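Local atomic coordinates of Di-haem cytochrome c peroxidase family protein (Burkholderia thailandensis, PDB entry 6V59), a protein that carries two covalently attached c-type hemes and probably acts as a peroxidase, using electrons to reduce hydrogen peroxide. Residues A[131-136]-A[376-381]. The protein carries 1 engineered substitution. Numbering follows the deposited sequence.
With HEC (heme c), chain D.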
# COMPACT_ATOMS: atom_id res chain seq x y z
N ALA A 131 -12.26 -4.36 -3.95
CA ALA A 131 -11.58 -3.06 -3.97
C ALA A 131 -10.19 -3.16 -4.59
O ALA A 131 -9.28 -2.40 -4.24
CB ALA A 131 -11.50 -2.47 -2.56
N PHE A 132 -10.01 -4.08 -5.53
CA PHE A 132 -8.73 -4.27 -6.21
C PHE A 132 -7.62 -4.65 -5.23
O PHE A 132 -6.44 -4.38 -5.48
CB PHE A 132 -8.37 -3.04 -7.03
CG PHE A 132 -9.28 -2.84 -8.22
CD1 PHE A 132 -10.43 -2.09 -8.10
CD2 PHE A 132 -9.00 -3.44 -9.44
CE1 PHE A 132 -11.29 -1.92 -9.18
CE2 PHE A 132 -9.85 -3.27 -10.52
CZ PHE A 132 -10.99 -2.52 -10.39
N ALA A 133 -7.99 -5.27 -4.14
CA ALA A 133 -7.12 -6.03 -3.26
C ALA A 133 -7.23 -7.51 -3.60
O ALA A 133 -8.20 -7.96 -4.21
CB ALA A 133 -7.50 -5.80 -1.80
N PRO A 134 -6.24 -8.32 -3.22
CA PRO A 134 -6.28 -9.73 -3.63
C PRO A 134 -7.39 -10.52 -2.96
O PRO A 134 -7.66 -10.38 -1.76
CB PRO A 134 -4.90 -10.26 -3.24
CG PRO A 134 -4.41 -9.32 -2.18
CD PRO A 134 -4.98 -7.97 -2.54
N THR A 135 -8.02 -11.39 -3.74
CA THR A 135 -8.74 -12.54 -3.22
C THR A 135 -7.75 -13.70 -3.34
O THR A 135 -7.34 -14.05 -4.45
CB THR A 135 -10.04 -12.80 -3.97
OG1 THR A 135 -10.93 -11.71 -3.73
CG2 THR A 135 -10.68 -14.09 -3.47
N LEU A 136 -7.32 -14.22 -2.20
CA LEU A 136 -6.28 -15.23 -2.17
C LEU A 136 -6.79 -16.57 -2.69
O LEU A 136 -7.92 -16.97 -2.41
CB LEU A 136 -5.77 -15.39 -0.74
CG LEU A 136 -5.20 -14.11 -0.12
CD1 LEU A 136 -4.84 -14.35 1.34
CD2 LEU A 136 -3.99 -13.61 -0.89
N ALA A 376 -11.25 -3.33 5.82
CA ALA A 376 -12.03 -4.38 6.47
C ALA A 376 -12.50 -5.48 5.52
O ALA A 376 -13.13 -6.43 6.00
CB ALA A 376 -13.25 -3.77 7.17
N ILE A 377 -12.23 -5.39 4.22
CA ILE A 377 -12.56 -6.49 3.31
C ILE A 377 -11.33 -7.28 2.88
O ILE A 377 -11.47 -8.24 2.12
CB ILE A 377 -13.33 -6.01 2.07
CG1 ILE A 377 -12.44 -5.14 1.17
CG2 ILE A 377 -14.59 -5.25 2.49
CD1 ILE A 377 -13.16 -4.64 -0.07
N LYS A 378 -10.15 -6.90 3.35
CA LYS A 378 -8.95 -7.65 3.02
C LYS A 378 -8.93 -9.00 3.75
O LYS A 378 -9.49 -9.16 4.84
CB LYS A 378 -7.69 -6.86 3.40
CG LYS A 378 -7.52 -5.55 2.64
CD LYS A 378 -6.56 -4.61 3.36
CE LYS A 378 -5.14 -5.13 3.45
NZ LYS A 378 -4.31 -4.73 2.28
N GLU A 379 -8.26 -9.97 3.13
CA GLU A 379 -8.13 -11.30 3.71
C GLU A 379 -6.91 -11.46 4.59
O GLU A 379 -6.86 -12.40 5.40
CB GLU A 379 -8.10 -12.35 2.60
CG GLU A 379 -9.41 -12.39 1.83
CD GLU A 379 -9.56 -13.66 1.06
OE1 GLU A 379 -8.93 -13.76 -0.01
OE2 GLU A 379 -10.28 -14.56 1.55
N SER A 380 -5.93 -10.57 4.48
CA SER A 380 -4.76 -10.59 5.34
C SER A 380 -4.21 -9.18 5.39
O SER A 380 -4.56 -8.34 4.55
CB SER A 380 -3.69 -11.57 4.85
OG SER A 380 -3.16 -11.17 3.60
N PHE A 381 -3.33 -8.93 6.37
CA PHE A 381 -2.94 -7.57 6.73
C PHE A 381 -1.44 -7.48 6.98
O PHE A 381 -0.79 -8.46 7.35
CB PHE A 381 -3.71 -7.10 7.97
CG PHE A 381 -5.19 -7.24 7.82
CD1 PHE A 381 -5.83 -8.44 8.11
CD2 PHE A 381 -5.95 -6.19 7.32
CE1 PHE A 381 -7.18 -8.58 7.93
CE2 PHE A 381 -7.31 -6.33 7.15
CZ PHE A 381 -7.92 -7.51 7.45
FE HEC D . -1.01 1.66 11.31
CHA HEC D . -0.28 -0.78 9.04
CHB HEC D . -4.09 0.26 11.83
CHC HEC D . -1.40 3.53 14.19
CHD HEC D . 2.08 3.08 10.85
NA HEC D . -1.99 0.04 10.58
C1A HEC D . -1.56 -0.74 9.53
C2A HEC D . -2.60 -1.72 9.25
C3A HEC D . -3.64 -1.42 10.02
C4A HEC D . -3.29 -0.29 10.85
CMA HEC D . -5.03 -2.09 10.03
CAA HEC D . -2.54 -2.74 8.10
CBA HEC D . -3.29 -2.22 6.87
CGA HEC D . -3.12 -3.13 5.67
O1A HEC D . -3.48 -2.68 4.55
O2A HEC D . -2.44 -4.18 5.76
NB HEC D . -2.45 1.84 12.75
C1B HEC D . -3.70 1.25 12.71
C2B HEC D . -4.48 1.74 13.82
C3B HEC D . -3.72 2.61 14.50
C4B HEC D . -2.47 2.75 13.79
CMB HEC D . -5.97 1.43 14.05
CAB HEC D . -4.14 3.40 15.77
CBB HEC D . -4.43 2.42 16.91
NC HEC D . 0.11 3.04 12.32
C1C HEC D . -0.22 3.69 13.48
C2C HEC D . 0.74 4.76 13.68
C3C HEC D . 1.69 4.66 12.75
C4C HEC D . 1.29 3.60 11.85
CMC HEC D . 0.70 5.74 14.86
CAC HEC D . 2.83 5.65 12.44
CBC HEC D . 3.88 5.62 13.58
ND HEC D . 0.64 1.22 10.15
C1D HEC D . 1.85 1.91 10.17
C2D HEC D . 2.74 1.34 9.18
C3D HEC D . 2.02 0.11 8.66
C4D HEC D . 0.73 0.11 9.32
CMD HEC D . 4.20 1.73 8.87
CAD HEC D . 2.57 -0.96 7.71
CBD HEC D . 3.30 -2.02 8.53
CGD HEC D . 3.54 -3.26 7.72
O1D HEC D . 4.32 -4.14 8.19
O2D HEC D . 3.01 -3.35 6.58
O HOH W 1 -6.86 -9.35 0.68
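Glu379 reaches across to the backbone of Leu136, whose amide N donates to OE1 at 2.8 Å with an N-H...O angle of 159°, so the N-H comes at the oxygen almost head-on, in line with the CD-OE1 bond. Extended beyond CG (chi2 -162°), the glutamate runs alongside the leucine side chain, the two pointing opposite ways, and Leu136 CD1 comes to 4.0 Å from Glu379 CB. The other carboxylate oxygen, OE2, makes a salt bridge with Arg476, which also binds Leu136 O; the guanidinium charge probably favours the ionised form of this buried acid. A water bridges backbone to backbone, donating to Pro134 O (2.8 Å) and accepting from Glu379 N (2.9 Å). At the other end the contact is apolar. With chi1 at 68°, CG1 of Ile377 is flanked by its own N and C, and the straight chain beyond carries CD1 to 3.7 Å from Ala131 CB, with Tyr462 touching both residues. Between these ends Lys378 turns its bent chain to a heme propionate, NZ making a weak 3.2 Å hydrogen bond to O1A. Pro134 lies near Cys125 and His126 of the other heme site. The contact thus joins two cytochrome c-like domains at the interheme interface of the CCP/MauG fold.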